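One contact in two related proteins. Structure 1 is aminotransferase, class III from Thermomicrobium roseum, which probably transfers amino groups with (S)-enantioselectivity as a pyridoxal phosphate-dependent omega-transaminase of class III: PDB 6IO1 (chain A, 1.80 Å), residues 161-166 and 176-181. Structure 2 is acetylornithine aminotransferase from Aquifex aeolicus: PDB 2EH6 (chain B, 1.90 Å), residues 134-139 and 149-154. Both blocks share one frame: the second was fitted to the first on N, CA, C and O of the twelve residues, RMSD 0.56 Å. Numbering follows each deposited sequence.

Structure 1 (6IO1); sequences ALSATG and PRPPGF.
S163 lies against F181, where the last turn of helix 159-164 meets the loop leading into strand 181-184. Within this chain that strand is outermost in a seven-stranded mixed sheet of the PLP-dependent aminotransferase fold. CB of S163 sits over the face of the F181 ring, 3.4 Å from its centroid and 13° off the normal, a CH-pi contact. A164 touches the same ring, its CB 3.8 Å from CE2 of F181. S163 OG is anti to the carbonyl carbon and turns to the loop. It meets CB of R177 at 3.4 Å and CD of P178 at 3.1 Å. L162 and R177 cross at about a right angle, with L162 CG 4.1 Å from R177 CD. The arginine chain bends about its CG-CD bond (chi3 -55°), and its guanidinium makes a cation-pi contact with W171. A CB on G180 (phi 112°) would press on O of P179, which calls for glycine. P178 packs on P178 of the second subunit. A164 also touches H155, which lines the PMP pocket.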
loop_
_atom_site.group_PDB
_atom_site.type_symbol
_atom_site.label_atom_id
_atom_site.label_comp_id
_atom_site.label_asym_id
_atom_site.label_seq_id
_atom_site.Cartn_x
_atom_site.Cartn_y
_atom_site.Cartn_z
ATOM N N ALA A 161 -2.301 2.819 -11.015
ATOM C CA ALA A 161 -1.437 1.711 -11.415
ATOM C C ALA A 161 -2.224 0.644 -12.167
ATOM O O ALA A 161 -1.758 0.119 -13.186
ATOM C CB ALA A 161 -0.746 1.104 -10.192
ATOM N N LEU A 162 -3.444 0.353 -11.706
ATOM C CA LEU A 162 -4.281 -0.622 -12.397
ATOM C C LEU A 162 -4.515 -0.205 -13.842
ATOM O O LEU A 162 -4.484 -1.043 -14.752
ATOM C CB LEU A 162 -5.610 -0.798 -11.657
ATOM C CG LEU A 162 -6.682 -1.696 -12.289
ATOM C CD1 LEU A 162 -6.158 -3.094 -12.606
ATOM C CD2 LEU A 162 -7.909 -1.775 -11.394
ATOM N N SER A 163 -4.751 1.088 -14.076
ATOM C CA SER A 163 -4.877 1.571 -15.446
ATOM C C SER A 163 -3.547 1.484 -16.187
ATOM O O SER A 163 -3.516 1.151 -17.377
ATOM C CB SER A 163 -5.406 3.004 -15.456
ATOM O OG SER A 163 -6.718 3.073 -14.929
ATOM N N ALA A 164 -2.441 1.797 -15.503
ATOM C CA ALA A 164 -1.131 1.737 -16.143
ATOM C C ALA A 164 -0.796 0.321 -16.600
ATOM O O ALA A 164 -0.164 0.132 -17.646
ATOM C CB ALA A 164 -0.055 2.262 -15.192
ATOM N N THR A 165 -1.196 -0.679 -15.820
ATOM C CA THR A 165 -0.961 -2.069 -16.186
ATOM C C THR A 165 -1.611 -2.396 -17.525
ATOM O O THR A 165 -2.750 -2.002 -17.793
ATOM C CB THR A 165 -1.507 -2.991 -15.093
ATOM O OG1 THR A 165 -0.670 -2.905 -13.931
ATOM C CG2 THR A 165 -1.567 -4.436 -15.564
ATOM N N GLY A 166 -0.879 -3.120 -18.372
ATOM C CA GLY A 166 -1.337 -3.448 -19.707
ATOM C C GLY A 166 -1.809 -4.868 -19.924
ATOM O O GLY A 166 -1.996 -5.266 -21.085
ATOM N N PRO A 176 -15.166 0.165 -13.618
ATOM C CA PRO A 176 -14.472 1.232 -14.345
ATOM C C PRO A 176 -13.117 1.550 -13.733
ATOM O O PRO A 176 -12.885 1.362 -12.535
ATOM C CB PRO A 176 -15.429 2.424 -14.228
ATOM C CG PRO A 176 -16.214 2.158 -12.991
ATOM C CD PRO A 176 -16.324 0.664 -12.857
ATOM N N ARG A 177 -12.224 2.089 -14.569
ATOM C CA ARG A 177 -10.842 2.440 -14.142
ATOM C C ARG A 177 -10.608 3.938 -14.363
ATOM O O ARG A 177 -11.362 4.542 -15.151
ATOM C CB ARG A 177 -9.808 1.609 -14.908
ATOM C CG ARG A 177 -9.993 0.104 -14.776
ATOM C CD ARG A 177 -8.958 -0.665 -15.574
ATOM N NE ARG A 177 -8.948 -0.277 -16.978
ATOM C CZ ARG A 177 -9.717 -0.820 -17.914
ATOM N NH1 ARG A 177 -9.634 -0.400 -19.165
ATOM N NH2 ARG A 177 -10.565 -1.782 -17.597
ATOM N N PRO A 178 -9.630 4.572 -13.677
ATOM C CA PRO A 178 -9.386 6.008 -13.839
ATOM C C PRO A 178 -9.018 6.342 -15.291
ATOM O O PRO A 178 -8.214 5.636 -15.874
ATOM C CB PRO A 178 -8.180 6.276 -12.928
ATOM C CG PRO A 178 -8.205 5.140 -11.928
ATOM C CD PRO A 178 -8.727 3.952 -12.707
ATOM N N PRO A 179 -9.602 7.409 -15.882
ATOM C CA PRO A 179 -9.321 7.797 -17.267
ATOM C C PRO A 179 -7.984 8.533 -17.444
ATOM O O PRO A 179 -7.493 9.100 -16.484
ATOM C CB PRO A 179 -10.482 8.744 -17.597
ATOM C CG PRO A 179 -10.803 9.393 -16.270
ATOM C CD PRO A 179 -10.569 8.305 -15.243
ATOM N N GLY A 180 -7.436 8.492 -18.662
ATOM C CA GLY A 180 -6.204 9.178 -18.986
ATOM C C GLY A 180 -5.012 8.296 -19.281
ATOM O O GLY A 180 -3.883 8.799 -19.287
ATOM N N PHE A 181 -5.210 7.005 -19.509
ATOM C CA PHE A 181 -4.105 6.089 -19.756
ATOM C C PHE A 181 -4.159 5.575 -21.188
ATOM O O PHE A 181 -5.213 5.138 -21.658
ATOM C CB PHE A 181 -4.132 4.929 -18.758
ATOM C CG PHE A 181 -3.782 5.336 -17.353
ATOM C CD1 PHE A 181 -4.657 6.104 -16.600
ATOM C CD2 PHE A 181 -2.572 4.964 -16.790
ATOM C CE1 PHE A 181 -4.337 6.484 -15.311
ATOM C CE2 PHE A 181 -2.246 5.342 -15.501
ATOM C CZ PHE A 181 -3.130 6.102 -14.760
#

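Structure 2 (2EH6); sequences SLSATG and PLVPGF.
S136 packs on F154 with its CB over the face of the ring, 3.9 Å from the centroid and 20° off the normal, a CH-pi contact. A137 touches the same ring, its CB 4.0 Å from CE2 of F154. S136 OG is anti to the carbonyl carbon (chi1 -59°) and turns to the loop. It meets CB of L150 at 3.2 Å and CB of V151 at 3.5 Å. It also accepts a hydrogen bond from the backbone N of V151 (2.9 Å, N-H...O angle 149°), and is hydrogen-bonded to Y132 O of its own helix. L135 and L150 cross at about a right angle, with CD2 of L135 4.1 Å from CD2 of L150. A CB on G153 would press on O of P152, which calls for glycine. V151 packs on P149 of the second subunit. A137 also touches H128, which lines the PLP pocket. Two residues before S136 in the helix, S134 OG is hydrogen-bonded to OG1 of T96, a residue that binds the cofactor.

How the two compare
R177(A) becomes L150(B) in the loop. The CB atoms coincide within the error and chi1 is similar, -57° against -52°. CG of R177(A) and CG of L150(B) are 0.8 Å apart, and CD of R177(A) is 1.0 Å apart from CD1 of L150(B). The first part of the arginine is thus replaced by the leucine branch, and the touch on L162(A) or L135(B) is kept. CZ, NH1 and NH2 go, and the positive charge with them. P178(A) becomes V151(B), again with CB in place, and the CB touch on OG of S163(A) or S136(B) is kept. CG of P178(A) and CG2 of V151(B) are 0.9 Å apart. CD of the proline ring goes; C of L150(B) is 2.2 Å apart from its place after superposition. Without the ring, V151(B) has a backbone N-H, which P178(A) lacks, and this N-H is bonded to OG of S136(B). CG1 of V151(B) comes without a counterpart in P178(A). The F181(A) side chain and its counterpart F154(B) keep their place. On the helix, A161(A) becomes S134(B), with CB in place and an OG that has no counterpart; both residues are buried. At the loop start, the CA atoms of P176(A) and P149(B) stand 0.9 Å apart.

Structure 2 (2EH6)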
loop_
_atom_site.group_PDB
_atom_site.type_symbol
_atom_site.label_atom_id
_atom_site.label_comp_id
_atom_site.label_asym_id
_atom_site.label_seq_id
_atom_site.Cartn_x
_atom_site.Cartn_y
_atom_site.Cartn_z
ATOM N N SER B 134 -2.433 2.195 -10.404
ATOM C CA SER B 134 -1.453 1.306 -11.022
ATOM C C SER B 134 -2.114 0.307 -11.951
ATOM O O SER B 134 -1.525 -0.103 -12.952
ATOM C CB SER B 134 -0.673 0.544 -9.946
ATOM O OG SER B 134 -0.088 1.438 -9.014
ATOM N N LEU B 135 -3.333 -0.100 -11.612
ATOM C CA LEU B 135 -4.052 -1.058 -12.436
ATOM C C LEU B 135 -4.362 -0.419 -13.779
ATOM O O LEU B 135 -4.346 -1.085 -14.810
ATOM C CB LEU B 135 -5.352 -1.489 -11.751
ATOM C CG LEU B 135 -6.151 -2.572 -12.489
ATOM C CD1 LEU B 135 -5.288 -3.817 -12.652
ATOM C CD2 LEU B 135 -7.419 -2.904 -11.713
ATOM N N SER B 136 -4.643 0.880 -13.763
ATOM C CA SER B 136 -4.942 1.598 -14.995
ATOM C C SER B 136 -3.704 1.689 -15.884
ATOM O O SER B 136 -3.813 1.631 -17.110
ATOM C CB SER B 136 -5.476 2.992 -14.678
ATOM O OG SER B 136 -6.652 2.896 -13.893
ATOM N N ALA B 137 -2.531 1.816 -15.267
ATOM C CA ALA B 137 -1.275 1.899 -16.017
ATOM C C ALA B 137 -0.853 0.531 -16.548
ATOM O O ALA B 137 -0.139 0.432 -17.546
ATOM C CB ALA B 137 -0.175 2.471 -15.132
ATOM N N THR B 138 -1.288 -0.524 -15.867
ATOM C CA THR B 138 -0.960 -1.889 -16.261
ATOM C C THR B 138 -1.646 -2.215 -17.588
ATOM O O THR B 138 -2.872 -2.237 -17.679
ATOM C CB THR B 138 -1.396 -2.869 -15.154
ATOM O OG1 THR B 138 -0.608 -2.618 -13.985
ATOM C CG2 THR B 138 -1.219 -4.308 -15.583
ATOM N N GLY B 139 -0.837 -2.462 -18.615
ATOM C CA GLY B 139 -1.372 -2.735 -19.936
ATOM C C GLY B 139 -1.765 -4.170 -20.214
ATOM O O GLY B 139 -1.362 -4.741 -21.227
ATOM N N PRO B 149 -15.184 1.018 -14.193
ATOM C CA PRO B 149 -14.226 1.873 -14.905
ATOM C C PRO B 149 -12.950 2.151 -14.117
ATOM O O PRO B 149 -12.983 2.333 -12.899
ATOM C CB PRO B 149 -15.024 3.149 -15.144
ATOM C CG PRO B 149 -15.841 3.235 -13.901
ATOM C CD PRO B 149 -16.339 1.810 -13.736
ATOM N N LEU B 150 -11.832 2.198 -14.829
ATOM C CA LEU B 150 -10.537 2.473 -14.221
ATOM C C LEU B 150 -10.343 3.983 -14.191
ATOM O O LEU B 150 -11.271 4.736 -14.497
ATOM C CB LEU B 150 -9.430 1.841 -15.061
ATOM C CG LEU B 150 -9.620 0.356 -15.378
ATOM C CD1 LEU B 150 -8.498 -0.120 -16.287
ATOM C CD2 LEU B 150 -9.650 -0.451 -14.083
ATOM N N VAL B 151 -9.147 4.425 -13.809
ATOM C CA VAL B 151 -8.866 5.852 -13.793
ATOM C C VAL B 151 -8.790 6.247 -15.263
ATOM O O VAL B 151 -8.129 5.584 -16.056
ATOM C CB VAL B 151 -7.519 6.172 -13.115
ATOM C CG1 VAL B 151 -7.257 7.669 -13.172
ATOM C CG2 VAL B 151 -7.540 5.697 -11.667
ATOM N N PRO B 152 -9.478 7.328 -15.647
ATOM C CA PRO B 152 -9.452 7.761 -17.048
ATOM C C PRO B 152 -8.098 8.314 -17.467
ATOM O O PRO B 152 -7.335 8.800 -16.636
ATOM C CB PRO B 152 -10.533 8.846 -17.102
ATOM C CG PRO B 152 -11.417 8.551 -15.918
ATOM C CD PRO B 152 -10.424 8.139 -14.863
ATOM N N GLY B 153 -7.803 8.226 -18.760
ATOM C CA GLY B 153 -6.569 8.790 -19.264
ATOM C C GLY B 153 -5.396 7.891 -19.562
ATOM O O GLY B 153 -4.310 8.397 -19.819
ATOM N N PHE B 154 -5.588 6.576 -19.538
ATOM C CA PHE B 154 -4.480 5.674 -19.823
ATOM C C PHE B 154 -4.647 4.925 -21.142
ATOM O O PHE B 154 -5.721 4.399 -21.442
ATOM C CB PHE B 154 -4.291 4.675 -18.671
ATOM C CG PHE B 154 -3.863 5.315 -17.377
ATOM C CD1 PHE B 154 -4.776 6.011 -16.593
ATOM C CD2 PHE B 154 -2.540 5.243 -16.955
ATOM C CE1 PHE B 154 -4.377 6.624 -15.408
ATOM C CE2 PHE B 154 -2.132 5.853 -15.773
ATOM C CZ PHE B 154 -3.052 6.544 -14.996
#